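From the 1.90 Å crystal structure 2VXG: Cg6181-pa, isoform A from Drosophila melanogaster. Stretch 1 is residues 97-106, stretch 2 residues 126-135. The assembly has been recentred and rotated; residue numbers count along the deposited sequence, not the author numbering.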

# COMPACT_ATOMS: atom_id res chain seq x y z
N ALA A 97 -12.23 -3.36 5.24
CA ALA A 97 -11.85 -2.07 4.59
C ALA A 97 -12.25 -0.83 5.39
O ALA A 97 -11.48 0.12 5.49
CB ALA A 97 -12.45 -1.98 3.17
N PRO A 98 -13.48 -0.78 5.92
CA PRO A 98 -13.84 0.40 6.74
C PRO A 98 -12.79 0.77 7.77
O PRO A 98 -12.43 1.95 7.88
CB PRO A 98 -15.15 -0.03 7.41
CG PRO A 98 -15.77 -0.91 6.35
CD PRO A 98 -14.62 -1.70 5.79
N LYS A 99 -12.30 -0.21 8.51
CA LYS A 99 -11.30 0.03 9.53
C LYS A 99 -10.00 0.47 8.93
O LYS A 99 -9.43 1.44 9.36
CB LYS A 99 -11.08 -1.19 10.41
CG LYS A 99 -12.14 -1.35 11.50
CD LYS A 99 -13.29 -2.25 11.07
CE LYS A 99 -14.44 -2.20 12.10
NZ LYS A 99 -15.77 -1.88 11.45
N VAL A 100 -9.53 -0.24 7.89
CA VAL A 100 -8.26 0.12 7.26
C VAL A 100 -8.33 1.52 6.65
O VAL A 100 -7.42 2.29 6.78
CB VAL A 100 -7.88 -0.92 6.19
CG1 VAL A 100 -6.69 -0.49 5.34
CG2 VAL A 100 -7.66 -2.29 6.88
N LEU A 101 -9.45 1.87 6.02
CA LEU A 101 -9.52 3.20 5.40
C LEU A 101 -9.63 4.34 6.39
O LEU A 101 -9.17 5.45 6.10
CB LEU A 101 -10.67 3.28 4.39
CG LEU A 101 -10.63 2.27 3.27
CD1 LEU A 101 -11.87 2.41 2.39
CD2 LEU A 101 -9.32 2.42 2.50
N THR A 102 -10.30 4.09 7.51
CA THR A 102 -10.43 5.08 8.58
C THR A 102 -9.03 5.43 9.16
O THR A 102 -8.73 6.60 9.44
CB THR A 102 -11.35 4.52 9.69
OG1 THR A 102 -12.68 4.39 9.16
CG2 THR A 102 -11.37 5.41 10.90
N GLU A 103 -8.20 4.41 9.35
CA GLU A 103 -6.84 4.61 9.82
C GLU A 103 -5.93 5.23 8.75
O GLU A 103 -5.10 6.08 9.07
CB GLU A 103 -6.25 3.28 10.31
CG GLU A 103 -4.97 3.40 11.15
CD GLU A 103 -5.10 4.26 12.45
OE1 GLU A 103 -6.21 4.59 12.87
OE2 GLU A 103 -4.05 4.58 13.07
N LEU A 104 -6.09 4.82 7.49
CA LEU A 104 -5.41 5.43 6.36
C LEU A 104 -5.73 6.93 6.33
O LEU A 104 -4.84 7.77 6.23
CB LEU A 104 -5.82 4.76 5.03
CG LEU A 104 -5.40 5.53 3.77
CD1 LEU A 104 -3.88 5.60 3.62
CD2 LEU A 104 -6.04 4.94 2.51
N TYR A 105 -7.02 7.25 6.44
CA TYR A 105 -7.47 8.63 6.49
C TYR A 105 -6.81 9.45 7.59
O TYR A 105 -6.34 10.56 7.34
CB TYR A 105 -8.99 8.69 6.68
CG TYR A 105 -9.53 10.05 6.33
CD1 TYR A 105 -9.98 10.32 5.05
CD2 TYR A 105 -9.58 11.06 7.28
CE1 TYR A 105 -10.46 11.53 4.72
CE2 TYR A 105 -10.06 12.30 6.96
CZ TYR A 105 -10.49 12.53 5.67
OH TYR A 105 -10.97 13.75 5.32
N ARG A 106 -6.79 8.87 8.80
CA ARG A 106 -6.25 9.48 10.01
C ARG A 106 -4.75 9.73 9.83
O ARG A 106 -4.26 10.80 10.13
CB ARG A 106 -6.57 8.59 11.25
CG ARG A 106 -6.18 9.13 12.68
CD ARG A 106 -7.09 8.49 13.80
NE ARG A 106 -6.69 8.72 15.20
CZ ARG A 106 -7.22 9.61 16.07
NH1 ARG A 106 -8.17 10.46 15.73
NH2 ARG A 106 -6.74 9.67 17.30
N LEU A 126 -6.05 14.59 -2.23
CA LEU A 126 -6.96 14.00 -3.18
C LEU A 126 -7.32 12.58 -2.75
O LEU A 126 -8.46 12.14 -2.90
CB LEU A 126 -6.31 13.93 -4.58
CG LEU A 126 -7.20 13.29 -5.65
CD1 LEU A 126 -8.41 14.16 -5.87
CD2 LEU A 126 -6.39 13.11 -6.93
N LEU A 127 -6.32 11.84 -2.28
CA LEU A 127 -6.58 10.51 -1.78
C LEU A 127 -7.62 10.49 -0.65
O LEU A 127 -8.46 9.59 -0.64
CB LEU A 127 -5.28 9.79 -1.42
CG LEU A 127 -5.36 8.31 -0.94
CD1 LEU A 127 -5.44 7.26 -2.05
CD2 LEU A 127 -4.15 7.98 -0.02
N MET A 128 -7.57 11.48 0.26
CA MET A 128 -8.49 11.61 1.38
C MET A 128 -9.94 11.85 0.89
O MET A 128 -10.88 11.26 1.42
CB MET A 128 -8.01 12.74 2.30
CG MET A 128 -6.73 12.43 3.05
SD MET A 128 -5.98 13.84 3.86
CE MET A 128 -4.61 14.28 2.81
N LYS A 129 -10.10 12.61 -0.19
CA LYS A 129 -11.43 12.70 -0.87
C LYS A 129 -11.93 11.38 -1.46
O LYS A 129 -13.11 11.01 -1.34
CB LYS A 129 -11.43 13.73 -1.99
CG LYS A 129 -11.31 15.13 -1.55
CD LYS A 129 -12.56 15.68 -0.85
CE LYS A 129 -12.20 16.96 -0.10
NZ LYS A 129 -13.40 17.71 0.36
N ALA A 130 -11.03 10.66 -2.13
CA ALA A 130 -11.37 9.38 -2.71
C ALA A 130 -11.80 8.38 -1.65
O ALA A 130 -12.71 7.59 -1.88
CB ALA A 130 -10.18 8.82 -3.46
N ILE A 131 -11.10 8.42 -0.50
CA ILE A 131 -11.37 7.54 0.62
C ILE A 131 -12.80 7.71 1.11
O ILE A 131 -13.49 6.70 1.42
CB ILE A 131 -10.35 7.78 1.79
CG1 ILE A 131 -8.99 7.17 1.45
CG2 ILE A 131 -10.86 7.17 3.12
CD1 ILE A 131 -7.94 7.45 2.50
N ILE A 132 -13.26 8.97 1.15
CA ILE A 132 -14.63 9.28 1.57
C ILE A 132 -15.64 8.49 0.73
O ILE A 132 -16.61 7.97 1.26
CB ILE A 132 -14.91 10.81 1.56
CG1 ILE A 132 -14.02 11.52 2.59
CG2 ILE A 132 -16.40 11.08 1.83
CD1 ILE A 132 -14.26 13.02 2.73
N THR A 133 -15.37 8.36 -0.58
CA THR A 133 -16.24 7.62 -1.50
C THR A 133 -16.26 6.13 -1.21
O THR A 133 -17.30 5.50 -1.25
CB THR A 133 -15.84 7.86 -2.98
OG1 THR A 133 -15.96 9.26 -3.26
CG2 THR A 133 -16.74 7.11 -3.93
N TYR A 134 -15.10 5.58 -0.90
CA TYR A 134 -15.02 4.17 -0.51
C TYR A 134 -15.72 3.90 0.82
O TYR A 134 -16.34 2.85 0.98
CB TYR A 134 -13.57 3.73 -0.42
CG TYR A 134 -12.96 3.48 -1.77
CD1 TYR A 134 -13.05 2.23 -2.37
CD2 TYR A 134 -12.25 4.47 -2.43
CE1 TYR A 134 -12.49 2.00 -3.59
CE2 TYR A 134 -11.68 4.25 -3.65
CZ TYR A 134 -11.79 3.01 -4.23
OH TYR A 134 -11.20 2.79 -5.45
N ARG A 135 -15.62 4.85 1.74
CA ARG A 135 -16.34 4.79 3.01
C ARG A 135 -17.78 5.24 2.88
O ARG A 135 -18.57 5.07 3.81
CB ARG A 135 -15.62 5.63 4.08
CG ARG A 135 -14.40 4.94 4.69
CD ARG A 135 -14.11 5.39 6.11
NE ARG A 135 -13.59 6.76 6.15
CZ ARG A 135 -13.58 7.55 7.23
NH1 ARG A 135 -14.06 7.13 8.40
NH2 ARG A 135 -13.08 8.78 7.13

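The two helices run nearly antiparallel, with an angle of 157° between their N-to-C directions and a closest axial approach of 10.1 Å. Pro 98 lies nearest Arg 135, Leu 101 nearest Ile 131, and Tyr 105 nearest Met 128, so the first helix climbs one turn at a time as the second descends. Together the two surfaces bury 526 Å².

Apolar packing forms the center of the contact. Ile 131 points toward the first helix and meets three of its residues. Ile 131 CD1 lies 3.1 Å from Leu 104 CD2, a very tight approach for two methyl groups, while Ile 131 CG2 is 4.1 Å from Leu 101 CB and 3.8 Å from Tyr 105 CD1. Leu 101 also extends toward the C-terminal end of the second helix, where its CD1 packs 3.5 Å from Tyr 134 CB; the tyrosine ring itself leads away from the interface. Leu 127 makes a looser contact, with its CD2 4.4 Å from Leu 104 CD1.

The aromatic contacts center on Tyr 105, which has 120 Å² covered by the other stretch, more than any other residue here. Its CA-to-CB bond points sideways, but the t rotamer at chi1 carries the ring to the second helix. Met 128 lies over one face and the guanidinium nitrogen NH2 of Arg 135 over the opposite face, whereas Ile 131 CG2 sits at the edge. Tyr 105 CE1 is 3.7 Å from Met 128 CB and 3.3 Å from the backbone atom Met 128 O. The Met 128 SD atom is 5.2 Å from the Tyr 105 ring centroid, in an oblique sulfur-aromatic arrangement. On the other face, Arg 135 CZ stands 5.3 Å from the Tyr 105 ring centroid, too far for more than a weak cation-pi attraction.

Polar contacts are few, and no clear hydrogen bond joins the stretches. Thr 102 OG1 donates to Pro 98 O at 2.8 Å within its own helix, sharing that acceptor with the backbone bond from Thr 102 N to Pro 98 O at 3.0 Å. The same hydroxyl atom, Thr 102 OG1, lies 3.2 Å from Arg 135 NH1. The arginine side chain therefore spans from Thr 102 to the Tyr 105 ring, with Thr 102 CA over one face of its guanidinium. This placement has a polar cost: Arg 135 NE is buried by the contact and has no partner in the model.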